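Local coordinates for capsid protein (Bocavirus gorilla/GBoV1/2009, PDB 7LNK) that assembles in sixty copies into the T=1 icosahedral capsid of a parvovirus, the shell that presumably encloses the viral genome, at residues 77-82 / 381-386; 81-86 / 218-223; 211-216 / 386-391; 352-357 / 363-368. One frame throughout, in Å; residues are numbered along the deposited sequence.

Interaction 1 of 4, residues 77-82 / 381-386; sequences QDWQRL and ITREHP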
loop_
_atom_site.group_PDB
_atom_site.type_symbol
_atom_site.label_atom_id
_atom_site.label_comp_id
_atom_site.label_asym_id
_atom_site.label_seq_id
_atom_site.Cartn_x
_atom_site.Cartn_y
_atom_site.Cartn_z
ATOM N N GLN A 77 91.546 -41.427 19.151
ATOM C CA GLN A 77 91.332 -40.266 18.302
ATOM C C GLN A 77 90.301 -39.334 18.908
ATOM O O GLN A 77 90.521 -38.125 19.016
ATOM C CB GLN A 77 90.878 -40.728 16.923
ATOM C CG GLN A 77 90.635 -39.629 15.930
ATOM C CD GLN A 77 91.882 -38.871 15.616
ATOM O OE1 GLN A 77 92.078 -37.748 16.073
ATOM N NE2 GLN A 77 92.769 -39.504 14.880
ATOM N N ASP A 78 89.160 -39.886 19.306
ATOM C CA ASP A 78 88.095 -39.064 19.853
ATOM C C ASP A 78 88.493 -38.469 21.190
ATOM O O ASP A 78 88.128 -37.333 21.500
ATOM C CB ASP A 78 86.831 -39.896 19.993
ATOM C CG ASP A 78 86.239 -40.269 18.663
ATOM O OD1 ASP A 78 86.609 -39.652 17.646
ATOM O OD2 ASP A 78 85.409 -41.196 18.631
ATOM N N TRP A 79 89.234 -39.220 22.001
ATOM C CA TRP A 79 89.679 -38.680 23.275
ATOM C C TRP A 79 90.674 -37.552 23.072
ATOM O O TRP A 79 90.615 -36.534 23.766
ATOM C CB TRP A 79 90.300 -39.773 24.131
ATOM C CG TRP A 79 90.746 -39.262 25.446
ATOM C CD1 TRP A 79 92.007 -38.960 25.815
ATOM C CD2 TRP A 79 89.922 -39.004 26.581
ATOM N NE1 TRP A 79 92.031 -38.516 27.105
ATOM C CE2 TRP A 79 90.757 -38.536 27.600
ATOM C CE3 TRP A 79 88.555 -39.124 26.833
ATOM C CZ2 TRP A 79 90.277 -38.188 28.849
ATOM C CZ3 TRP A 79 88.083 -38.779 28.069
ATOM C CH2 TRP A 79 88.939 -38.315 29.064
ATOM N N GLN A 80 91.606 -37.722 22.134
ATOM C CA GLN A 80 92.523 -36.642 21.793
ATOM C C GLN A 80 91.762 -35.387 21.416
ATOM O O GLN A 80 92.012 -34.306 21.955
ATOM C CB GLN A 80 93.409 -37.052 20.628
ATOM C CG GLN A 80 94.487 -36.047 20.324
ATOM C CD GLN A 80 95.326 -36.460 19.159
ATOM O OE1 GLN A 80 95.100 -37.507 18.577
ATOM N NE2 GLN A 80 96.315 -35.656 18.823
ATOM N N ARG A 81 90.834 -35.513 20.471
ATOM C CA ARG A 81 90.102 -34.353 19.996
ATOM C C ARG A 81 89.266 -33.745 21.102
ATOM O O ARG A 81 89.089 -32.526 21.150
ATOM C CB ARG A 81 89.221 -34.758 18.820
ATOM C CG ARG A 81 88.548 -33.618 18.119
ATOM C CD ARG A 81 87.811 -34.144 16.937
ATOM N NE ARG A 81 87.289 -33.081 16.104
ATOM C CZ ARG A 81 86.752 -33.285 14.912
ATOM N NH1 ARG A 81 86.651 -34.513 14.443
ATOM N NH2 ARG A 81 86.314 -32.266 14.197
ATOM N N LEU A 82 88.743 -34.579 21.994
ATOM C CA LEU A 82 87.992 -34.079 23.134
ATOM C C LEU A 82 88.860 -33.194 24.011
ATOM O O LEU A 82 88.497 -32.058 24.322
ATOM C CB LEU A 82 87.450 -35.255 23.941
ATOM C CG LEU A 82 86.685 -34.925 25.216
ATOM C CD1 LEU A 82 85.399 -34.204 24.893
ATOM C CD2 LEU A 82 86.445 -36.173 26.013
ATOM N N ILE A 381 92.214 -36.586 35.123
ATOM C CA ILE A 381 91.824 -37.896 34.616
ATOM C C ILE A 381 92.334 -38.098 33.196
ATOM O O ILE A 381 92.578 -37.152 32.446
ATOM C CB ILE A 381 90.300 -38.061 34.667
ATOM C CG1 ILE A 381 89.659 -37.032 33.750
ATOM C CG2 ILE A 381 89.815 -37.881 36.067
ATOM C CD1 ILE A 381 88.232 -37.233 33.518
ATOM N N THR A 382 92.478 -39.365 32.821
ATOM C CA THR A 382 92.954 -39.794 31.515
ATOM C C THR A 382 91.850 -40.555 30.803
ATOM O O THR A 382 90.734 -40.696 31.301
ATOM C CB THR A 382 94.189 -40.691 31.617
ATOM O OG1 THR A 382 93.873 -41.854 32.384
ATOM C CG2 THR A 382 95.321 -39.967 32.266
ATOM N N ARG A 383 92.182 -41.053 29.615
ATOM C CA ARG A 383 91.234 -41.867 28.872
ATOM C C ARG A 383 90.955 -43.175 29.591
ATOM O O ARG A 383 89.869 -43.743 29.452
ATOM C CB ARG A 383 91.753 -42.111 27.462
ATOM C CG ARG A 383 90.855 -42.963 26.619
ATOM C CD ARG A 383 91.392 -43.103 25.224
ATOM N NE ARG A 383 90.586 -44.018 24.440
ATOM C CZ ARG A 383 90.811 -45.322 24.377
ATOM N NH1 ARG A 383 91.833 -45.846 25.028
ATOM N NH2 ARG A 383 90.030 -46.097 23.648
ATOM N N GLU A 384 91.907 -43.672 30.378
ATOM C CA GLU A 384 91.552 -44.730 31.315
ATOM C C GLU A 384 91.435 -44.137 32.712
ATOM O O GLU A 384 92.404 -43.933 33.437
ATOM C CB GLU A 384 92.605 -45.830 31.281
ATOM C CG GLU A 384 92.761 -46.501 29.935
ATOM C CD GLU A 384 93.683 -45.726 29.030
ATOM O OE1 GLU A 384 94.176 -44.672 29.473
ATOM O OE2 GLU A 384 93.886 -46.143 27.872
ATOM N N HIS A 385 90.190 -43.893 33.080
ATOM C CA HIS A 385 89.694 -43.614 34.408
ATOM C C HIS A 385 88.256 -44.076 34.486
ATOM O O HIS A 385 87.552 -44.098 33.472
ATOM C CB HIS A 385 89.792 -42.130 34.789
ATOM C CG HIS A 385 91.132 -41.731 35.306
ATOM N ND1 HIS A 385 92.228 -41.554 34.496
ATOM C CD2 HIS A 385 91.542 -41.443 36.561
ATOM C CE1 HIS A 385 93.265 -41.203 35.235
ATOM N NE2 HIS A 385 92.872 -41.125 36.491
ATOM N N PRO A 386 87.790 -44.430 35.672
ATOM C CA PRO A 386 86.349 -44.498 35.899
ATOM C C PRO A 386 85.731 -43.139 35.625
ATOM O O PRO A 386 86.301 -42.104 35.970
ATOM C CB PRO A 386 86.251 -44.871 37.375
ATOM C CG PRO A 386 87.513 -45.563 37.647
ATOM C CD PRO A 386 88.555 -44.906 36.829
#
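Trp79 reaches out from the helix and lays one face of its indole on CA and CB of Arg383. Arg383 CB sits 3.5 Å from the centroid of the Trp79 five-membered ring, only 4° off the ring normal, a CH-pi contact. Beside it, Thr382 C comes to 3.4 Å from Trp79 CZ2. Arg383, its chain straight from CG to NE and chi1 at 179°, runs past the indole in the opposite direction, and its CD packs 3.7 Å from Trp79 CB. The polar ends are bonded beyond the contact: Trp79 NE1 donates to Met500 O and Arg383 NH2 to Phe74 O. Ile381 adds a smaller touch through its carbonyl O, near the indole plane. Helix 76-85 thus packs on the loop between strands 375-376 and 388-390; strand 14-17 meets the helix at Asp78 and Arg81, and Trp459 of a neighbouring subunit packs on Arg383.

Interaction 2 of 4, residues 81-86 / 218-223; sequences RLTNEY and VNNERA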
loop_
_atom_site.group_PDB
_atom_site.type_symbol
_atom_site.label_atom_id
_atom_site.label_comp_id
_atom_site.label_asym_id
_atom_site.label_seq_id
_atom_site.Cartn_x
_atom_site.Cartn_y
_atom_site.Cartn_z
ATOM N N ARG A 81 90.834 -35.513 20.471
ATOM C CA ARG A 81 90.102 -34.353 19.996
ATOM C C ARG A 81 89.266 -33.745 21.102
ATOM O O ARG A 81 89.089 -32.526 21.150
ATOM C CB ARG A 81 89.221 -34.758 18.820
ATOM C CG ARG A 81 88.548 -33.618 18.119
ATOM C CD ARG A 81 87.811 -34.144 16.937
ATOM N NE ARG A 81 87.289 -33.081 16.104
ATOM C CZ ARG A 81 86.752 -33.285 14.912
ATOM N NH1 ARG A 81 86.651 -34.513 14.443
ATOM N NH2 ARG A 81 86.314 -32.266 14.197
ATOM N N LEU A 82 88.743 -34.579 21.994
ATOM C CA LEU A 82 87.992 -34.079 23.134
ATOM C C LEU A 82 88.860 -33.194 24.011
ATOM O O LEU A 82 88.497 -32.058 24.322
ATOM C CB LEU A 82 87.450 -35.255 23.941
ATOM C CG LEU A 82 86.685 -34.925 25.216
ATOM C CD1 LEU A 82 85.399 -34.204 24.893
ATOM C CD2 LEU A 82 86.445 -36.173 26.013
ATOM N N THR A 83 90.015 -33.702 24.419
ATOM C CA THR A 83 90.862 -32.970 25.342
ATOM C C THR A 83 91.643 -31.854 24.676
ATOM O O THR A 83 92.087 -30.939 25.368
ATOM C CB THR A 83 91.822 -33.925 26.043
ATOM O OG1 THR A 83 92.615 -34.603 25.067
ATOM C CG2 THR A 83 91.049 -34.938 26.845
ATOM N N ASN A 84 91.841 -31.909 23.361
ATOM C CA ASN A 84 92.482 -30.790 22.686
ATOM C C ASN A 84 91.516 -29.650 22.404
ATOM O O ASN A 84 91.901 -28.483 22.490
ATOM C CB ASN A 84 93.142 -31.244 21.388
ATOM C CG ASN A 84 94.422 -31.998 21.621
ATOM O OD1 ASN A 84 95.059 -31.853 22.656
ATOM N ND2 ASN A 84 94.821 -32.789 20.647
ATOM N N GLU A 85 90.283 -29.950 22.018
ATOM C CA GLU A 85 89.397 -28.906 21.535
ATOM C C GLU A 85 88.417 -28.367 22.565
ATOM O O GLU A 85 87.697 -27.418 22.254
ATOM C CB GLU A 85 88.617 -29.392 20.314
ATOM C CG GLU A 85 89.491 -29.692 19.130
ATOM C CD GLU A 85 88.699 -30.070 17.911
ATOM O OE1 GLU A 85 87.470 -30.221 18.027
ATOM O OE2 GLU A 85 89.306 -30.219 16.833
ATOM N N TYR A 86 88.365 -28.907 23.775
ATOM C CA TYR A 86 87.293 -28.522 24.681
ATOM C C TYR A 86 87.825 -28.218 26.069
ATOM O O TYR A 86 88.727 -28.897 26.562
ATOM C CB TYR A 86 86.219 -29.604 24.759
ATOM C CG TYR A 86 85.537 -29.841 23.439
ATOM C CD1 TYR A 86 84.508 -29.027 23.022
ATOM C CD2 TYR A 86 85.910 -30.890 22.623
ATOM C CE1 TYR A 86 83.889 -29.233 21.831
ATOM C CE2 TYR A 86 85.291 -31.106 21.430
ATOM C CZ TYR A 86 84.277 -30.276 21.040
ATOM O OH TYR A 86 83.640 -30.483 19.844
ATOM N N VAL A 218 83.595 -32.061 33.950
ATOM C CA VAL A 218 85.007 -32.397 33.985
ATOM C C VAL A 218 85.734 -31.270 33.280
ATOM O O VAL A 218 85.546 -31.060 32.079
ATOM C CB VAL A 218 85.295 -33.741 33.305
ATOM C CG1 VAL A 218 86.774 -33.987 33.269
ATOM C CG2 VAL A 218 84.604 -34.846 34.032
ATOM N N ASN A 219 86.549 -30.537 34.019
ATOM C CA ASN A 219 87.197 -29.344 33.502
ATOM C C ASN A 219 88.548 -29.711 32.917
ATOM O O ASN A 219 89.409 -30.239 33.622
ATOM C CB ASN A 219 87.357 -28.303 34.604
ATOM C CG ASN A 219 86.033 -27.818 35.129
ATOM O OD1 ASN A 219 85.802 -27.793 36.331
ATOM N ND2 ASN A 219 85.154 -27.417 34.229
ATOM N N ASN A 220 88.730 -29.453 31.629
ATOM C CA ASN A 220 90.038 -29.591 31.016
ATOM C C ASN A 220 90.600 -28.185 30.859
ATOM O O ASN A 220 90.322 -27.488 29.889
ATOM C CB ASN A 220 89.858 -30.306 29.678
ATOM C CG ASN A 220 91.150 -30.644 29.010
ATOM O OD1 ASN A 220 92.165 -30.861 29.658
ATOM N ND2 ASN A 220 91.122 -30.695 27.691
ATOM N N GLU A 221 91.478 -27.817 31.787
ATOM C CA GLU A 221 92.193 -26.548 31.818
ATOM C C GLU A 221 93.380 -26.703 32.747
ATOM O O GLU A 221 93.341 -27.507 33.679
ATOM C CB GLU A 221 91.292 -25.395 32.283
ATOM C CG GLU A 221 90.317 -24.888 31.239
ATOM C CD GLU A 221 89.292 -23.926 31.782
ATOM O OE1 GLU A 221 89.110 -23.876 33.012
ATOM O OE2 GLU A 221 88.693 -23.184 30.979
ATOM N N ARG A 222 94.396 -25.873 32.561
ATOM C CA ARG A 222 95.515 -25.869 33.486
ATOM C C ARG A 222 95.760 -24.463 33.997
ATOM O O ARG A 222 95.601 -23.480 33.272
ATOM C CB ARG A 222 96.812 -26.394 32.869
ATOM C CG ARG A 222 97.361 -25.551 31.766
ATOM C CD ARG A 222 98.661 -26.101 31.266
ATOM N NE ARG A 222 99.764 -26.008 32.211
ATOM C CZ ARG A 222 100.578 -24.962 32.301
ATOM N NH1 ARG A 222 100.416 -23.923 31.501
ATOM N NH2 ARG A 222 101.565 -24.962 33.179
ATOM N N ALA A 223 96.148 -24.385 35.258
ATOM C CA ALA A 223 96.625 -23.151 35.847
ATOM C C ALA A 223 98.093 -23.007 35.477
ATOM O O ALA A 223 98.895 -23.904 35.750
ATOM C CB ALA A 223 96.428 -23.158 37.359
#
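Asn220 aims its side-chain amide at the last turn of helix 76-85, and its ND2 meets two backbone carbonyls there. As for hydrogen bonds, the one to Tyr86 O is 3.2 Å from ND2, with an N-H...O angle of 146°, and ND2 approaches nearly in line with the Tyr86 C=O bond. The second, from Asn220 ND2 to Thr83 O, is weak and strongly bent at 125°, and its length is not to be pressed; Asn505 ND2 is a further weak donor to the same oxygen. CG of Asn220 stands opposite the backbone N (chi1 -174°), which carries the amide away from its own strand toward both carbonyls. Van der Waals contact is slight: Thr83 CB lies 3.7 Å from Asn220 ND2, and Asn220 CB is 3.6 Å from Tyr86 O. Thr83 OG1 turns back into the helix, to Trp79 O and Gln80 O. No ion pair crosses the contact; within the helix Arg81 NE makes a long, weak salt bridge to Glu85 OE1, which Arg453 also approaches. The amide is used at both ends, since Asn220 OD1 accepts from Lys503 N. One buried side chain therefore joins the helix end, strand 207-223 and the C-terminal tail, and its N-H groups answer carbonyls at the end of the helix, where the dipole would probably favour a donor.

Interaction 3 of 4, residues 211-216 / 386-391; sequences FNFDCE and PIWCKK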
loop_
_atom_site.group_PDB
_atom_site.type_symbol
_atom_site.label_atom_id
_atom_site.label_comp_id
_atom_site.label_asym_id
_atom_site.label_seq_id
_atom_site.Cartn_x
_atom_site.Cartn_y
_atom_site.Cartn_z
ATOM N N PHE A 211 69.276 -43.295 30.493
ATOM C CA PHE A 211 69.693 -42.655 31.726
ATOM C C PHE A 211 70.059 -41.213 31.434
ATOM O O PHE A 211 70.745 -40.925 30.453
ATOM C CB PHE A 211 70.877 -43.379 32.350
ATOM C CG PHE A 211 71.376 -42.739 33.602
ATOM C CD1 PHE A 211 70.737 -42.955 34.802
ATOM C CD2 PHE A 211 72.478 -41.914 33.579
ATOM C CE1 PHE A 211 71.189 -42.366 35.943
ATOM C CE2 PHE A 211 72.928 -41.322 34.724
ATOM C CZ PHE A 211 72.287 -41.549 35.903
ATOM N N ASN A 212 69.599 -40.308 32.287
ATOM C CA ASN A 212 69.916 -38.894 32.179
ATOM C C ASN A 212 70.885 -38.508 33.279
ATOM O O ASN A 212 70.572 -38.637 34.464
ATOM C CB ASN A 212 68.656 -38.037 32.267
ATOM C CG ASN A 212 67.731 -38.252 31.102
ATOM O OD1 ASN A 212 66.540 -38.485 31.279
ATOM N ND2 ASN A 212 68.266 -38.151 29.898
ATOM N N PHE A 213 72.059 -38.044 32.882
ATOM C CA PHE A 213 73.037 -37.496 33.802
ATOM C C PHE A 213 72.653 -36.079 34.184
ATOM O O PHE A 213 72.198 -35.299 33.345
ATOM C CB PHE A 213 74.420 -37.465 33.162
ATOM C CG PHE A 213 74.983 -38.802 32.853
ATOM C CD1 PHE A 213 75.746 -39.471 33.780
ATOM C CD2 PHE A 213 74.735 -39.402 31.637
ATOM C CE1 PHE A 213 76.274 -40.695 33.489
ATOM C CE2 PHE A 213 75.253 -40.630 31.344
ATOM C CZ PHE A 213 76.022 -41.280 32.269
ATOM N N ASP A 214 72.835 -35.751 35.451
ATOM C CA ASP A 214 72.966 -34.364 35.882
ATOM C C ASP A 214 74.245 -34.365 36.709
ATOM O O ASP A 214 74.295 -34.953 37.789
ATOM C CB ASP A 214 71.755 -33.903 36.663
ATOM C CG ASP A 214 71.780 -32.425 36.952
ATOM O OD1 ASP A 214 72.717 -31.745 36.489
ATOM O OD2 ASP A 214 70.858 -31.941 37.637
ATOM N N CYS A 215 75.279 -33.706 36.203
ATOM C CA CYS A 215 76.623 -33.894 36.721
ATOM C C CYS A 215 77.377 -32.580 36.761
ATOM O O CYS A 215 77.030 -31.614 36.080
ATOM C CB CYS A 215 77.427 -34.882 35.865
ATOM S SG CYS A 215 76.844 -36.561 35.836
ATOM N N GLU A 216 78.434 -32.568 37.558
ATOM C CA GLU A 216 79.407 -31.501 37.462
ATOM C C GLU A 216 80.278 -31.734 36.241
ATOM O O GLU A 216 80.466 -32.866 35.790
ATOM C CB GLU A 216 80.285 -31.432 38.707
ATOM C CG GLU A 216 81.164 -32.648 38.904
ATOM C CD GLU A 216 81.975 -32.575 40.179
ATOM O OE1 GLU A 216 82.111 -31.468 40.736
ATOM O OE2 GLU A 216 82.482 -33.625 40.623
ATOM N N PRO A 386 87.790 -44.430 35.672
ATOM C CA PRO A 386 86.349 -44.498 35.899
ATOM C C PRO A 386 85.731 -43.139 35.625
ATOM O O PRO A 386 86.301 -42.104 35.970
ATOM C CB PRO A 386 86.251 -44.871 37.375
ATOM C CG PRO A 386 87.513 -45.563 37.647
ATOM C CD PRO A 386 88.555 -44.906 36.829
ATOM N N ILE A 387 84.570 -43.141 34.983
ATOM C CA ILE A 387 83.874 -41.882 34.765
ATOM C C ILE A 387 83.199 -41.436 36.052
ATOM O O ILE A 387 83.316 -40.280 36.468
ATOM C CB ILE A 387 82.858 -42.022 33.622
ATOM C CG1 ILE A 387 83.556 -42.416 32.336
ATOM C CG2 ILE A 387 82.140 -40.715 33.408
ATOM C CD1 ILE A 387 82.607 -42.812 31.263
ATOM N N TRP A 388 82.506 -42.356 36.714
ATOM C CA TRP A 388 81.719 -42.048 37.894
ATOM C C TRP A 388 81.995 -43.067 38.987
ATOM O O TRP A 388 82.607 -44.110 38.758
ATOM C CB TRP A 388 80.220 -42.036 37.594
ATOM C CG TRP A 388 79.711 -43.325 37.047
ATOM C CD1 TRP A 388 79.312 -44.410 37.757
ATOM C CD2 TRP A 388 79.473 -43.638 35.674
ATOM N NE1 TRP A 388 78.889 -45.398 36.916
ATOM C CE2 TRP A 388 78.971 -44.946 35.628
ATOM C CE3 TRP A 388 79.649 -42.944 34.480
ATOM C CZ2 TRP A 388 78.645 -45.574 34.435
ATOM C CZ3 TRP A 388 79.330 -43.570 33.302
ATOM C CH2 TRP A 388 78.834 -44.870 33.285
ATOM N N CYS A 389 81.535 -42.743 40.190
ATOM C CA CYS A 389 81.459 -43.699 41.279
ATOM C C CYS A 389 80.148 -43.492 42.015
ATOM O O CYS A 389 79.458 -42.488 41.836
ATOM C CB CYS A 389 82.645 -43.585 42.240
ATOM S SG CYS A 389 82.944 -41.981 42.957
ATOM N N LYS A 390 79.798 -44.469 42.839
ATOM C CA LYS A 390 78.588 -44.399 43.640
ATOM C C LYS A 390 78.875 -43.630 44.919
ATOM O O LYS A 390 79.788 -43.984 45.671
ATOM C CB LYS A 390 78.082 -45.804 43.953
ATOM C CG LYS A 390 76.847 -45.842 44.813
ATOM C CD LYS A 390 75.706 -45.128 44.155
ATOM C CE LYS A 390 74.391 -45.453 44.814
ATOM N NZ LYS A 390 74.392 -45.041 46.234
ATOM N N LYS A 391 78.125 -42.599 45.154
ATOM C CA LYS A 391 78.250 -41.842 46.388
ATOM C C LYS A 391 77.413 -42.491 47.479
ATOM O O LYS A 391 76.239 -42.794 47.248
ATOM C CB LYS A 391 77.795 -40.412 46.185
ATOM C CG LYS A 391 77.931 -39.552 47.398
ATOM C CD LYS A 391 77.412 -38.182 47.108
ATOM C CE LYS A 391 77.451 -37.331 48.340
ATOM N NZ LYS A 391 76.887 -35.986 48.077
#
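Phe213 and Trp388 meet through CZ and CE1 of the phenyl and CZ3 and CE3 of the indole. Phe213 CZ comes to 4.2 Å from Trp388 CZ3, which lies near the plane of the phenyl ring, at its edge. The centroids of the phenyl and the indole six-membered ring are 5.9 Å apart and the planes meet at 51°, an oblique aromatic pair. The two side chains cross at about a right angle. Trp388 holds its CG between its own backbone N and carbonyl carbon (chi1 58°), which swings the benzo end of the indole toward Phe213. One face of the phenyl is met by Phe211 CE2, 3.5 Å above its plane and displaced toward the rim. Farther out, Met94 of strand 86-108 touches both rings, with Pro413 against Phe213 and Met409 against Trp388. Phe213 is backbone-bonded to Lys92 and Cys389 to Ile407 and Met409; the Asn68 side chain donates to Trp388 O. The result is apolar packing between an irregular part of strand 207-223, which pairs antiparallel with 86-108, and the short parallel pair 388-390 with 407-409, consistent with loop segments packing on the jelly-roll core of parvovirus capsid proteins.

Interaction 4 of 4, residues 352-357 / 363-368; sequences QLLYRG and NLNADV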
loop_
_atom_site.group_PDB
_atom_site.type_symbol
_atom_site.label_atom_id
_atom_site.label_comp_id
_atom_site.label_asym_id
_atom_site.label_seq_id
_atom_site.Cartn_x
_atom_site.Cartn_y
_atom_site.Cartn_z
ATOM N N GLN A 352 100.361 -29.382 45.006
ATOM C CA GLN A 352 100.474 -28.355 46.021
ATOM C C GLN A 352 101.252 -28.866 47.227
ATOM O O GLN A 352 101.323 -30.066 47.481
ATOM C CB GLN A 352 99.078 -27.912 46.435
ATOM C CG GLN A 352 98.298 -27.287 45.303
ATOM C CD GLN A 352 96.895 -26.936 45.700
ATOM O OE1 GLN A 352 96.344 -27.511 46.629
ATOM N NE2 GLN A 352 96.299 -25.992 44.993
ATOM N N LEU A 353 101.856 -27.943 47.968
ATOM C CA LEU A 353 102.534 -28.284 49.210
ATOM C C LEU A 353 102.314 -27.182 50.232
ATOM O O LEU A 353 102.043 -26.032 49.886
ATOM C CB LEU A 353 104.033 -28.513 49.005
ATOM C CG LEU A 353 104.435 -29.739 48.193
ATOM C CD1 LEU A 353 105.918 -29.737 47.948
ATOM C CD2 LEU A 353 104.033 -30.996 48.929
ATOM N N LEU A 354 102.432 -27.549 51.504
ATOM C CA LEU A 354 102.240 -26.616 52.607
ATOM C C LEU A 354 103.404 -26.745 53.572
ATOM O O LEU A 354 103.684 -27.838 54.068
ATOM C CB LEU A 354 100.916 -26.869 53.326
ATOM C CG LEU A 354 100.649 -25.963 54.521
ATOM C CD1 LEU A 354 100.589 -24.527 54.072
ATOM C CD2 LEU A 354 99.361 -26.348 55.189
ATOM N N TYR A 355 104.076 -25.631 53.828
ATOM C CA TYR A 355 105.207 -25.551 54.738
ATOM C C TYR A 355 104.859 -24.583 55.855
ATOM O O TYR A 355 104.207 -23.569 55.604
ATOM C CB TYR A 355 106.451 -25.070 53.999
ATOM C CG TYR A 355 106.977 -26.038 52.978
ATOM C CD1 TYR A 355 107.956 -26.952 53.308
ATOM C CD2 TYR A 355 106.462 -26.071 51.697
ATOM C CE1 TYR A 355 108.433 -27.839 52.389
ATOM C CE2 TYR A 355 106.928 -26.965 50.771
ATOM C CZ TYR A 355 107.916 -27.846 51.123
ATOM O OH TYR A 355 108.392 -28.743 50.202
ATOM N N ARG A 356 105.275 -24.889 57.080
ATOM C CA ARG A 356 105.222 -23.896 58.142
ATOM C C ARG A 356 106.630 -23.512 58.557
ATOM O O ARG A 356 107.510 -24.367 58.686
ATOM C CB ARG A 356 104.441 -24.355 59.376
ATOM C CG ARG A 356 104.996 -25.527 60.125
ATOM C CD ARG A 356 104.217 -25.754 61.406
ATOM N NE ARG A 356 102.821 -26.091 61.173
ATOM C CZ ARG A 356 102.383 -27.318 60.929
ATOM N NH1 ARG A 356 101.093 -27.534 60.730
ATOM N NH2 ARG A 356 103.235 -28.329 60.870
ATOM N N GLY A 357 106.839 -22.214 58.744
ATOM C CA GLY A 357 108.110 -21.744 59.249
ATOM C C GLY A 357 108.258 -22.047 60.725
ATOM O O GLY A 357 107.332 -21.855 61.517
ATOM N N ASN A 363 109.303 -26.206 56.998
ATOM C CA ASN A 363 109.211 -27.653 57.041
ATOM C C ASN A 363 107.869 -28.090 56.485
ATOM O O ASN A 363 106.851 -27.436 56.715
ATOM C CB ASN A 363 109.385 -28.169 58.460
ATOM C CG ASN A 363 110.744 -27.854 59.018
ATOM O OD1 ASN A 363 110.867 -27.343 60.126
ATOM N ND2 ASN A 363 111.781 -28.151 58.251
ATOM N N LEU A 364 107.877 -29.198 55.758
ATOM C CA LEU A 364 106.679 -29.650 55.072
ATOM C C LEU A 364 105.613 -30.082 56.065
ATOM O O LEU A 364 105.893 -30.809 57.021
ATOM C CB LEU A 364 107.013 -30.806 54.138
ATOM C CG LEU A 364 105.814 -31.381 53.397
ATOM C CD1 LEU A 364 105.229 -30.332 52.478
ATOM C CD2 LEU A 364 106.203 -32.615 52.630
ATOM N N ASN A 365 104.383 -29.643 55.825
ATOM C CA ASN A 365 103.219 -30.139 56.546
ATOM C C ASN A 365 102.690 -31.320 55.748
ATOM O O ASN A 365 102.208 -31.160 54.627
ATOM C CB ASN A 365 102.174 -29.042 56.693
ATOM C CG ASN A 365 100.998 -29.459 57.542
ATOM O OD1 ASN A 365 100.738 -30.641 57.736
ATOM N ND2 ASN A 365 100.280 -28.483 58.056
ATOM N N ALA A 366 102.768 -32.514 56.334
ATOM C CA ALA A 366 102.443 -33.715 55.577
ATOM C C ALA A 366 100.943 -33.866 55.396
ATOM O O ALA A 366 100.469 -34.149 54.291
ATOM C CB ALA A 366 103.027 -34.943 56.271
ATOM N N ASP A 367 100.178 -33.676 56.461
ATOM C CA ASP A 367 98.741 -33.888 56.439
ATOM C C ASP A 367 98.046 -32.539 56.406
ATOM O O ASP A 367 98.076 -31.797 57.391
ATOM C CB ASP A 367 98.300 -34.699 57.652
ATOM C CG ASP A 367 98.777 -36.128 57.590
ATOM O OD1 ASP A 367 99.168 -36.577 56.497
ATOM O OD2 ASP A 367 98.776 -36.800 58.637
ATOM N N VAL A 368 97.424 -32.230 55.280
ATOM C CA VAL A 368 96.715 -30.978 55.081
ATOM C C VAL A 368 95.233 -31.306 55.091
ATOM O O VAL A 368 94.734 -31.986 54.191
ATOM C CB VAL A 368 97.127 -30.290 53.777
ATOM C CG1 VAL A 368 96.309 -29.050 53.560
ATOM C CG2 VAL A 368 98.592 -29.949 53.813
#
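Strands 352-357 and 362-364 form an antiparallel beta hairpin, with Arg356 and Asn363 as a hydrogen-bonded pair, Tyr355 and Leu364 as a non-hydrogen-bonded one. Arg356 N donates to Asn363 O at 3.0 Å and Asn363 N returns to Arg356 O at 3.1 Å; beyond them Asn365 N hydrogen-bonds to Leu354 O (N-H...O angle 167°), before the chain turns away. Leu364 and Tyr355 share one face of the hairpin. There Leu364 CD1 lies over the phenol, 4.1 Å from the ring centroid and 17° off its normal, while Leu364 CB packs 3.7 Å from Tyr355 CE1. The same CD1 also meets Leu353 CD2. On the other face Arg356 bends at chi3 (63°) and brings its guanidinium across the Asn365 side chain; the salt-bridge partner of this group belongs to another chain, Asp367 of a neighbouring subunit. The Tyr355 hydroxyl is hydrogen-bonded to that of Tyr305 in the same neighbouring subunit, which also adds a strand antiparallel to 352-357, so the sheet continues over the interface. Leu354 runs alongside Asn365, both pointing the same way, and where the second segment curves back Val368 CG2 closes on Leu354 CB at 3.9 Å.

Interactions 1 and 2 start from the same helix, 76-85, with centres 10 Å apart, and touch through Ile381 CD1 and Val218 CG1 at 3.6 Å. Strand 207-223 serves interactions 2 and 3, centres 19 Å apart, and residues 381-391 serve interactions 1 and 3, which share Pro386. Along the chain interaction 3 crosses both others, so helix, strand and loop, distant in sequence, are drawn together. Interaction 2 closes before interaction 4 opens; the hairpin of interaction 4 forms within the long chain segment between 223 and 381, its centre 30 to 33 Å from the others. It continues as a beta ladder into a neighbouring subunit, while interactions 1 and 2 abut a different one.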